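KLLA0E08119p (Kluyveromyces lactis, PDB 3VA7) probably catalyses the ATP-dependent carboxylation of urea to urea-1-carboxylate through its biotin-carrying arm, as the urea carboxylase part of a longer enzyme that probably also hydrolyses that product. Local coordinates at residues 519-524 / 589-594; 104-109 / 130-135; 1059-1064 / 1097-1102; 870-875 / 909-914. All blocks are in the same frame, centred on the assembly; numbering follows the deposited sequence.

Interaction 1. Residues 519-524 / 589-594; sequences RVVGNN and YLSIRG
Val521 and Asn523 flank Gly522, the positive-phi glycine of the Schellman motif that ends helix 511-520, and both reach the end of strand 587-592 and the two residues after it, in the carboxyltransferase region of the A and B subdomains. Polar contacts come first. The Asn523 side chain bonds through both ends of its amide to the backbone: its OD1 accepts from Gly594 N at 2.6 Å, on a lone pair and in the carbonyl plane, while its ND2 donates to Ile592 O at 2.9 Å. In the second bond the acceptor lies in the Asn523 amide plane but the donor stands above the Ile592 carbonyl plane. The two bonds fix the rotation of the amide, and ND2 also meets Asn518 OD1, near the end of the helix. Arg593 adds a weak bond at 2.7 Å from NH1 to Val521 O, bent to 123°; the same nitrogen is held by Phe644 O. Van der Waals packing is the second kind. Val521 sets CG1 against the aliphatic base of Arg593, the two side chains crossing at a slant, and turns its other methyl to the strand. There Val521 CG2 rests against the Ser591 hydroxyl, 3.4 Å from OG, which is bonded to Ala517 O of the helix.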
# COMPACT_ATOMS: atom_id res chain seq x y z
N ARG A 519 -13.75 18.18 -15.19
CA ARG A 519 -14.85 18.67 -16.00
C ARG A 519 -14.37 19.22 -17.35
O ARG A 519 -15.01 19.01 -18.38
CB ARG A 519 -15.65 19.74 -15.23
CG ARG A 519 -16.87 20.28 -15.98
CD ARG A 519 -17.78 19.18 -16.43
NE ARG A 519 -19.13 19.69 -16.68
CZ ARG A 519 -19.63 19.94 -17.89
NH1 ARG A 519 -20.88 20.38 -18.02
NH2 ARG A 519 -18.90 19.73 -18.99
N VAL A 520 -13.23 19.89 -17.36
CA VAL A 520 -12.79 20.56 -18.56
C VAL A 520 -12.64 19.54 -19.69
O VAL A 520 -12.78 19.88 -20.87
CB VAL A 520 -11.51 21.35 -18.34
CG1 VAL A 520 -10.83 21.63 -19.66
CG2 VAL A 520 -11.78 22.63 -17.49
N VAL A 521 -12.40 18.29 -19.31
CA VAL A 521 -12.16 17.24 -20.27
C VAL A 521 -13.41 16.37 -20.41
O VAL A 521 -13.43 15.42 -21.21
CB VAL A 521 -11.00 16.38 -19.79
CG1 VAL A 521 -10.84 15.29 -20.65
CG2 VAL A 521 -9.66 17.15 -19.76
N GLY A 522 -14.47 16.68 -19.66
CA GLY A 522 -15.71 15.93 -19.81
C GLY A 522 -15.74 14.58 -19.09
O GLY A 522 -16.57 13.72 -19.39
N ASN A 523 -14.83 14.39 -18.13
CA ASN A 523 -14.84 13.19 -17.29
C ASN A 523 -16.08 13.16 -16.38
O ASN A 523 -16.49 14.19 -15.84
CB ASN A 523 -13.55 13.13 -16.45
CG ASN A 523 -12.35 12.51 -17.19
OD1 ASN A 523 -12.50 11.86 -18.23
ND2 ASN A 523 -11.15 12.68 -16.63
N ASN A 524 -16.68 11.97 -16.21
CA ASN A 524 -17.46 11.66 -14.99
C ASN A 524 -16.69 12.11 -13.73
O ASN A 524 -15.46 12.02 -13.69
CB ASN A 524 -17.74 10.16 -14.91
CG ASN A 524 -18.57 9.79 -13.67
OD1 ASN A 524 -18.00 9.56 -12.59
ND2 ASN A 524 -19.92 9.72 -13.83
N TYR A 589 -3.55 20.15 -11.22
CA TYR A 589 -4.22 18.86 -11.49
C TYR A 589 -4.24 18.58 -12.92
O TYR A 589 -4.63 19.42 -13.72
CB TYR A 589 -5.66 18.82 -10.95
CG TYR A 589 -5.58 18.92 -9.48
CD1 TYR A 589 -5.49 20.17 -8.86
CD2 TYR A 589 -5.44 17.74 -8.70
CE1 TYR A 589 -5.31 20.25 -7.45
CE2 TYR A 589 -5.29 17.82 -7.32
CZ TYR A 589 -5.18 19.05 -6.70
OH TYR A 589 -5.03 19.11 -5.33
N LEU A 590 -3.81 17.38 -13.26
CA LEU A 590 -3.71 17.02 -14.65
C LEU A 590 -4.69 15.95 -14.98
O LEU A 590 -4.50 14.81 -14.56
CB LEU A 590 -2.32 16.54 -14.92
CG LEU A 590 -2.19 15.76 -16.21
CD1 LEU A 590 -2.50 16.64 -17.40
CD2 LEU A 590 -0.79 15.28 -16.24
N SER A 591 -5.74 16.28 -15.72
CA SER A 591 -6.76 15.29 -16.02
C SER A 591 -6.60 14.72 -17.41
O SER A 591 -6.00 15.33 -18.26
CB SER A 591 -8.15 15.90 -15.86
OG SER A 591 -8.31 17.05 -16.68
N ILE A 592 -7.14 13.54 -17.65
CA ILE A 592 -6.95 12.83 -18.90
C ILE A 592 -8.34 12.34 -19.18
O ILE A 592 -8.96 11.78 -18.27
CB ILE A 592 -6.17 11.52 -18.75
CG1 ILE A 592 -4.88 11.65 -17.92
CG2 ILE A 592 -5.98 10.85 -20.07
CD1 ILE A 592 -4.10 12.87 -18.11
N ARG A 593 -8.87 12.58 -20.38
CA ARG A 593 -10.21 12.11 -20.72
C ARG A 593 -10.29 10.58 -20.48
O ARG A 593 -9.41 9.84 -20.91
CB ARG A 593 -10.58 12.48 -22.18
CG ARG A 593 -12.08 12.32 -22.47
CD ARG A 593 -12.40 12.46 -23.98
NE ARG A 593 -13.79 12.18 -24.33
CZ ARG A 593 -14.85 12.87 -23.90
NH1 ARG A 593 -14.69 13.89 -23.05
NH2 ARG A 593 -16.10 12.53 -24.28
N GLY A 594 -11.31 10.15 -19.75
CA GLY A 594 -11.50 8.74 -19.43
C GLY A 594 -10.85 8.29 -18.12
O GLY A 594 -11.14 7.20 -17.62

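Interaction 2. Residues 104-109 / 130-135; sequences AQAIIP and VFVGPS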
# COMPACT_ATOMS: atom_id res chain seq x y z
N ALA A 104 13.38 -38.91 1.83
CA ALA A 104 12.70 -38.95 0.49
C ALA A 104 13.24 -40.08 -0.36
O ALA A 104 14.46 -40.19 -0.55
CB ALA A 104 12.84 -37.61 -0.25
N GLN A 105 12.39 -40.97 -0.86
CA GLN A 105 12.95 -41.99 -1.73
C GLN A 105 13.34 -41.52 -3.11
O GLN A 105 14.19 -42.16 -3.76
CB GLN A 105 12.18 -43.29 -1.75
CG GLN A 105 10.74 -43.14 -1.84
CD GLN A 105 10.05 -43.83 -0.70
OE1 GLN A 105 10.38 -43.59 0.49
NE2 GLN A 105 9.09 -44.72 -1.04
N ALA A 106 12.79 -40.38 -3.54
CA ALA A 106 12.98 -39.84 -4.91
C ALA A 106 13.07 -38.32 -4.91
O ALA A 106 12.55 -37.64 -4.01
CB ALA A 106 11.87 -40.29 -5.81
N ILE A 107 13.75 -37.81 -5.93
CA ILE A 107 13.80 -36.37 -6.19
C ILE A 107 13.28 -36.08 -7.59
O ILE A 107 13.68 -36.73 -8.56
CB ILE A 107 15.21 -35.81 -6.06
CG1 ILE A 107 15.77 -36.10 -4.66
CG2 ILE A 107 15.23 -34.32 -6.39
CD1 ILE A 107 17.30 -35.99 -4.61
N ILE A 108 12.34 -35.16 -7.67
CA ILE A 108 11.83 -34.77 -8.95
C ILE A 108 12.27 -33.32 -9.08
O ILE A 108 12.06 -32.52 -8.17
CB ILE A 108 10.31 -35.01 -9.10
CG1 ILE A 108 9.81 -34.53 -10.46
CG2 ILE A 108 9.56 -34.33 -7.99
CD1 ILE A 108 8.41 -34.99 -10.81
N PRO A 109 12.94 -33.01 -10.22
CA PRO A 109 13.69 -31.77 -10.38
C PRO A 109 12.95 -30.61 -11.02
O PRO A 109 13.42 -29.46 -10.88
CB PRO A 109 14.83 -32.20 -11.30
CG PRO A 109 14.23 -33.28 -12.13
CD PRO A 109 13.14 -33.94 -11.35
N VAL A 130 16.13 -42.11 -5.98
CA VAL A 130 15.67 -42.18 -7.37
C VAL A 130 15.37 -40.79 -7.97
O VAL A 130 14.39 -40.20 -7.62
CB VAL A 130 14.40 -43.04 -7.47
CG1 VAL A 130 13.88 -43.05 -8.89
CG2 VAL A 130 14.67 -44.45 -6.96
N PHE A 131 16.25 -40.27 -8.81
CA PHE A 131 16.05 -39.09 -9.70
C PHE A 131 14.92 -39.31 -10.70
O PHE A 131 15.05 -40.16 -11.57
CB PHE A 131 17.32 -38.93 -10.53
CG PHE A 131 17.27 -37.82 -11.53
CD1 PHE A 131 17.40 -36.49 -11.13
CD2 PHE A 131 17.17 -38.10 -12.90
CE1 PHE A 131 17.40 -35.43 -12.07
CE2 PHE A 131 17.18 -37.06 -13.86
CZ PHE A 131 17.29 -35.72 -13.44
N VAL A 132 13.84 -38.54 -10.59
CA VAL A 132 12.71 -38.71 -11.51
C VAL A 132 13.09 -37.96 -12.77
O VAL A 132 12.83 -36.78 -12.88
CB VAL A 132 11.40 -38.15 -10.93
CG1 VAL A 132 10.25 -38.43 -11.84
CG2 VAL A 132 11.17 -38.78 -9.60
N GLY A 133 13.78 -38.63 -13.67
CA GLY A 133 14.32 -38.01 -14.86
C GLY A 133 15.18 -39.04 -15.54
O GLY A 133 15.33 -40.16 -15.02
N PRO A 134 15.78 -38.67 -16.70
CA PRO A 134 16.66 -39.61 -17.40
C PRO A 134 18.05 -39.75 -16.75
O PRO A 134 18.45 -38.92 -15.89
CB PRO A 134 16.74 -39.03 -18.79
CG PRO A 134 16.58 -37.56 -18.57
CD PRO A 134 15.67 -37.39 -17.41
N SER A 135 18.78 -40.78 -17.17
CA SER A 135 20.14 -41.11 -16.65
C SER A 135 21.15 -39.99 -16.88
O SER A 135 21.02 -39.21 -17.84
CB SER A 135 20.67 -42.36 -17.34
OG SER A 135 21.03 -42.07 -18.70
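Ile107 O receives Val132 N at 2.7 Å, with an N-H...O angle of 176° and the donor nearly in line with the C=O bond, and Phe131 CA adds a CH...O contact to the same oxygen at 3.5 Å. This bond belongs to the parallel pairing of strand 106-108 with edge strand 130-131, a beta-alpha-beta unit whose crossover is helix 118-125, in the five-stranded parallel sheet of the biotin carboxylase N-terminal domain. Two further backbone bonds set the register: Val130 N donates to Gln105 O and Ile107 N to Val130 O. On one face of the sheet Ala106 CB meets Val130 CB at 4.1 Å. Beyond the regular pairing Ile108 CB and Val132 CB close to 3.8 Å, the side chains slanting across each other, and Val132 CG1, opposite its own backbone N (chi1 -176°), points towards Ile108 CD1. Met341 of helix 337-345 packs on both residues. The opposite face carries Ile107 and Phe131, backed by Cys124 of the crossover helix. Phe131 also swings its ring towards Pro109, whose CG approaches CE1 obliquely at 3.8 Å. Val132 O, hydrogen-bonded to a glycerol probably from the crystallisation liquor, touches Pro109 CD at 3.2 Å.

Interaction 3. Residues 1059-1064 / 1097-1102; sequences IGDHPI and KFKIDV
Asp1061 and Lys1099 are brought together by their torsions: CG of the aspartate stands opposite its own N (chi1 173°), which lays the carboxylate obliquely across the base of the lysine chain, and the lysine, after a similar start, bends at chi2 (79°) before running on straight. The result is contact without a direct ion pair. Asp1061 OD2 rests 3.3 Å from Lys1099 CB, whereas Asp1061 OD1 and Lys1099 NZ are 5.2 Å apart and are joined through a water that donates to the first and accepts from the second. The backbones follow the same pattern. Asp1061 O takes only a weak bond from Ile1100 N, 3.3 Å long, and a second water ties Asp1061 O to Ile1100 O; a third water accepts from Asp1061 N and donates to Phe1098 O, the water oxygen 2.6 Å from that carbonyl oxygen. Further along, Pro1063 CD and Val1102 CG2 make the apolar end of the contact at 3.9 Å. His1062 serves its own loop: its ND1 accepts from Ile1064 N in the ring plane at 2.9 Å, and NE2 bonds to Asp1055, which also receives the backbone N of Gly1060, so the ring is held at both nitrogens. This is a surface contact bridged in part by water, in which the loop between strands 1045-1049 and 1075-1081 runs roughly along the lead-in to strand 1101-1108. Behind that lead-in, Phe1098 packs on helix 1083-1094, and Ile1100 and Val1102 lean on Phe928 of strand 922-934.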
# COMPACT_ATOMS: atom_id res chain seq x y z
N ILE A 1059 -4.21 -10.35 4.93
CA ILE A 1059 -3.59 -11.63 4.72
C ILE A 1059 -3.08 -12.23 6.05
O ILE A 1059 -2.48 -13.31 6.09
CB ILE A 1059 -2.38 -11.52 3.71
CG1 ILE A 1059 -1.45 -10.35 4.06
CG2 ILE A 1059 -2.79 -11.41 2.22
CD1 ILE A 1059 -0.02 -10.61 3.58
N GLY A 1060 -3.28 -11.51 7.15
CA GLY A 1060 -2.64 -11.90 8.41
C GLY A 1060 -3.24 -13.23 8.82
O GLY A 1060 -4.21 -13.68 8.20
N ASP A 1061 -2.67 -13.88 9.83
CA ASP A 1061 -3.21 -15.13 10.28
C ASP A 1061 -4.04 -14.84 11.50
O ASP A 1061 -3.56 -14.91 12.64
CB ASP A 1061 -2.07 -16.09 10.59
CG ASP A 1061 -2.55 -17.38 11.22
OD1 ASP A 1061 -3.78 -17.66 11.20
OD2 ASP A 1061 -1.67 -18.13 11.74
N HIS A 1062 -5.30 -14.49 11.25
CA HIS A 1062 -6.24 -14.08 12.33
C HIS A 1062 -7.65 -14.24 11.78
O HIS A 1062 -7.85 -14.40 10.60
CB HIS A 1062 -6.02 -12.61 12.76
CG HIS A 1062 -5.97 -11.67 11.60
ND1 HIS A 1062 -7.11 -11.24 10.95
CD2 HIS A 1062 -4.92 -11.19 10.88
CE1 HIS A 1062 -6.76 -10.52 9.90
NE2 HIS A 1062 -5.44 -10.46 9.84
N PRO A 1063 -8.66 -14.17 12.64
CA PRO A 1063 -9.97 -14.29 12.00
C PRO A 1063 -10.66 -12.95 11.71
O PRO A 1063 -11.87 -12.88 11.83
CB PRO A 1063 -10.77 -15.04 13.06
CG PRO A 1063 -10.23 -14.41 14.40
CD PRO A 1063 -8.74 -14.14 14.12
N ILE A 1064 -9.94 -11.87 11.40
CA ILE A 1064 -10.62 -10.55 11.14
C ILE A 1064 -10.77 -10.36 9.66
O ILE A 1064 -9.84 -10.62 8.90
CB ILE A 1064 -9.89 -9.32 11.73
CG1 ILE A 1064 -9.44 -9.58 13.17
CG2 ILE A 1064 -10.76 -8.09 11.69
CD1 ILE A 1064 -10.36 -10.45 13.98
N LYS A 1097 2.43 -15.43 8.10
CA LYS A 1097 2.93 -16.61 8.80
C LYS A 1097 3.08 -16.43 10.32
O LYS A 1097 3.78 -17.19 10.96
CB LYS A 1097 4.29 -16.95 8.23
CG LYS A 1097 4.21 -17.37 6.77
CD LYS A 1097 3.11 -18.42 6.58
CE LYS A 1097 2.66 -18.51 5.12
NZ LYS A 1097 3.64 -19.34 4.34
N PHE A 1098 2.44 -15.41 10.89
CA PHE A 1098 2.45 -15.24 12.33
C PHE A 1098 1.03 -15.31 12.91
O PHE A 1098 0.14 -14.61 12.50
CB PHE A 1098 3.16 -13.93 12.72
CG PHE A 1098 3.07 -13.60 14.19
CD1 PHE A 1098 3.88 -14.25 15.13
CD2 PHE A 1098 2.15 -12.67 14.65
CE1 PHE A 1098 3.78 -13.97 16.46
CE2 PHE A 1098 2.05 -12.39 16.00
CZ PHE A 1098 2.85 -13.04 16.90
N LYS A 1099 0.85 -16.15 13.90
CA LYS A 1099 -0.44 -16.50 14.44
C LYS A 1099 -0.79 -15.58 15.60
O LYS A 1099 -0.45 -15.80 16.76
CB LYS A 1099 -0.41 -17.98 14.83
CG LYS A 1099 -1.50 -18.43 15.80
CD LYS A 1099 -2.85 -18.66 15.14
CE LYS A 1099 -3.78 -19.34 16.18
NZ LYS A 1099 -4.86 -20.26 15.63
N ILE A 1100 -1.51 -14.53 15.26
CA ILE A 1100 -1.99 -13.62 16.27
C ILE A 1100 -2.87 -14.29 17.31
O ILE A 1100 -3.79 -15.01 16.97
CB ILE A 1100 -2.76 -12.46 15.65
CG1 ILE A 1100 -1.94 -11.91 14.49
CG2 ILE A 1100 -3.08 -11.40 16.75
CD1 ILE A 1100 -2.12 -10.51 14.27
N ASP A 1101 -2.58 -14.02 18.58
CA ASP A 1101 -3.28 -14.67 19.63
C ASP A 1101 -4.50 -13.85 19.91
O ASP A 1101 -4.43 -12.83 20.61
CB ASP A 1101 -2.36 -14.88 20.87
CG ASP A 1101 -3.11 -15.48 22.11
OD1 ASP A 1101 -2.41 -16.00 23.01
OD2 ASP A 1101 -4.36 -15.43 22.24
N VAL A 1102 -5.62 -14.31 19.37
CA VAL A 1102 -6.91 -13.66 19.56
C VAL A 1102 -7.96 -14.63 20.02
O VAL A 1102 -8.16 -15.66 19.38
CB VAL A 1102 -7.54 -13.13 18.21
CG1 VAL A 1102 -8.28 -11.86 18.47
CG2 VAL A 1102 -6.52 -12.96 17.10
O HOH W 1 0.19 -13.15 10.30
O HOH W 2 -5.44 -16.15 14.90
O HOH W 3 -5.45 -18.35 13.22

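Interaction 4. Residues 870-875 / 909-914; sequences HQVERH and IAYESE
Gln871 opens the contact, its CB facing Tyr911 CB at 4.1 Å where the two helical backbones come closest. One residue on, Val872 turns CG2 to the tyrosine ring, 3.9 Å from Tyr911 CD1, the side chains meeting at about a right angle; Ile880 and Met883 of strand 880-885 lie against the same valine. Arg874 leans in only at its end. Its NH1 forms a long salt bridge, 3.4 Å, with Glu914 OE1, which lies at the edge of the guanidinium while the carboxylate plane stands nearly perpendicular to it. His875 meets two partners. Its imidazole stacks face to face on the Tyr911 ring, centroids 4.1 Å apart and planes inclined by 25°, with Tyr911 CE2 over the centre of the imidazole. The same ring uses its edge for the second: NE2 donates to Glu914 OE1, almost in the imidazole plane, and the oxygen takes it on its syn lone pair. The bond is modelled at 2.5 Å, a length too short to be taken literally at this resolution. Glu914 OE1 is thus shared by His875 and, at longer range, by Arg874. Tyr911 is anchored at its far end too, OH bonding to Thr877, two residues further on from His875. In fold terms, these are two helices packed together against an antiparallel sheet in the carboxyltransferase C and D subdomain region: helices 859-875 and 901-912 are joined near their C-terminal ends by an aromatic stack and a His-carboxylate bond.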
# COMPACT_ATOMS: atom_id res chain seq x y z
N HIS A 870 -26.68 3.32 18.30
CA HIS A 870 -27.72 2.34 18.09
C HIS A 870 -29.09 3.02 17.90
O HIS A 870 -29.88 2.60 17.08
CB HIS A 870 -27.73 1.33 19.23
CG HIS A 870 -28.94 0.46 19.27
ND1 HIS A 870 -29.08 -0.66 18.48
CD2 HIS A 870 -30.07 0.53 20.02
CE1 HIS A 870 -30.24 -1.24 18.74
NE2 HIS A 870 -30.86 -0.54 19.68
N GLN A 871 -29.34 4.11 18.61
CA GLN A 871 -30.56 4.84 18.47
C GLN A 871 -30.71 5.52 17.14
O GLN A 871 -31.85 5.69 16.65
CB GLN A 871 -30.64 5.91 19.55
CG GLN A 871 -31.13 5.42 20.89
CD GLN A 871 -32.39 4.56 20.77
OE1 GLN A 871 -32.59 3.69 21.60
NE2 GLN A 871 -33.21 4.78 19.71
N VAL A 872 -29.61 5.95 16.55
CA VAL A 872 -29.65 6.50 15.21
C VAL A 872 -29.93 5.38 14.21
O VAL A 872 -30.63 5.59 13.22
CB VAL A 872 -28.38 7.30 14.90
CG1 VAL A 872 -28.33 7.79 13.47
CG2 VAL A 872 -28.24 8.48 15.86
N GLU A 873 -29.43 4.17 14.44
CA GLU A 873 -29.68 3.12 13.45
C GLU A 873 -31.13 2.69 13.46
O GLU A 873 -31.72 2.37 12.42
CB GLU A 873 -28.76 1.90 13.64
CG GLU A 873 -27.28 2.12 13.23
CD GLU A 873 -26.39 0.95 13.70
OE1 GLU A 873 -26.00 0.90 14.91
OE2 GLU A 873 -26.07 0.06 12.86
N ARG A 874 -31.70 2.69 14.65
CA ARG A 874 -33.05 2.30 14.91
C ARG A 874 -34.03 3.30 14.27
O ARG A 874 -35.02 2.88 13.69
CB ARG A 874 -33.21 2.37 16.40
CG ARG A 874 -34.20 1.40 17.02
CD ARG A 874 -34.35 1.77 18.50
NE ARG A 874 -35.71 1.54 18.90
CZ ARG A 874 -36.53 2.45 19.42
NH1 ARG A 874 -36.15 3.73 19.67
NH2 ARG A 874 -37.74 2.04 19.72
N HIS A 875 -33.77 4.59 14.36
CA HIS A 875 -34.62 5.55 13.69
C HIS A 875 -34.28 5.65 12.23
O HIS A 875 -34.97 6.32 11.49
CB HIS A 875 -34.46 6.93 14.30
CG HIS A 875 -35.03 7.01 15.66
ND1 HIS A 875 -36.30 7.51 15.91
CD2 HIS A 875 -34.54 6.61 16.85
CE1 HIS A 875 -36.54 7.42 17.20
NE2 HIS A 875 -35.48 6.91 17.80
N ILE A 909 -30.75 15.45 20.54
CA ILE A 909 -31.20 15.75 21.89
C ILE A 909 -32.31 14.77 22.23
O ILE A 909 -32.44 14.33 23.37
CB ILE A 909 -31.90 17.10 22.00
CG1 ILE A 909 -31.04 18.29 21.52
CG2 ILE A 909 -32.58 17.26 23.39
CD1 ILE A 909 -29.84 18.45 22.20
N ALA A 910 -33.11 14.41 21.24
CA ALA A 910 -34.30 13.64 21.50
C ALA A 910 -34.00 12.17 21.57
O ALA A 910 -34.47 11.50 22.52
CB ALA A 910 -35.38 13.94 20.48
N TYR A 911 -33.24 11.64 20.61
CA TYR A 911 -32.85 10.22 20.72
C TYR A 911 -32.06 10.03 22.03
O TYR A 911 -32.00 8.91 22.57
CB TYR A 911 -31.94 9.77 19.58
CG TYR A 911 -32.42 9.96 18.16
CD1 TYR A 911 -31.48 10.13 17.13
CD2 TYR A 911 -33.79 9.94 17.83
CE1 TYR A 911 -31.87 10.29 15.88
CE2 TYR A 911 -34.19 10.12 16.55
CZ TYR A 911 -33.22 10.30 15.56
OH TYR A 911 -33.57 10.51 14.25
N GLU A 912 -31.43 11.11 22.52
CA GLU A 912 -30.62 10.97 23.72
C GLU A 912 -31.43 10.48 24.90
O GLU A 912 -30.90 9.74 25.72
CB GLU A 912 -29.93 12.28 24.10
CG GLU A 912 -29.12 12.21 25.41
CD GLU A 912 -27.83 11.40 25.33
OE1 GLU A 912 -27.28 11.24 24.25
OE2 GLU A 912 -27.34 10.94 26.36
N SER A 913 -32.71 10.88 24.98
CA SER A 913 -33.58 10.45 26.10
C SER A 913 -34.11 9.04 25.90
O SER A 913 -34.75 8.49 26.80
CB SER A 913 -34.72 11.43 26.31
OG SER A 913 -35.65 11.38 25.21
N GLU A 914 -33.86 8.44 24.74
CA GLU A 914 -34.34 7.12 24.49
C GLU A 914 -33.34 6.06 24.87
O GLU A 914 -33.65 4.87 24.85
CB GLU A 914 -34.75 6.95 23.01
CG GLU A 914 -35.95 7.81 22.62
CD GLU A 914 -36.17 8.00 21.11
OE1 GLU A 914 -35.81 7.07 20.31
OE2 GLU A 914 -36.74 9.10 20.75

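In the fold
Interactions 1 and 2 are buried, interaction 4 is partly so, and interaction 3 lies at the surface; none touches another, and no two share a helix or strand. Burial shows in the chemistry. Interaction 2 relies on direct strand bonds and aliphatic packing, and interaction 1 on an amide bonded to backbone atoms at a helix end. Interaction 4 adds an aromatic stack and charge at a half-open helix pair, while interaction 3 combines a weak backbone bond and a small apolar contact with three bridging waters. Interaction 2 belongs to the biotin carboxylase region, interactions 1 and 4 to the two carboxyltransferase regions. Interactions 3 and 4 come nearest to each other, about 17 Å between closest atoms; interactions 2 and 4 lie about 71 Å apart between centres.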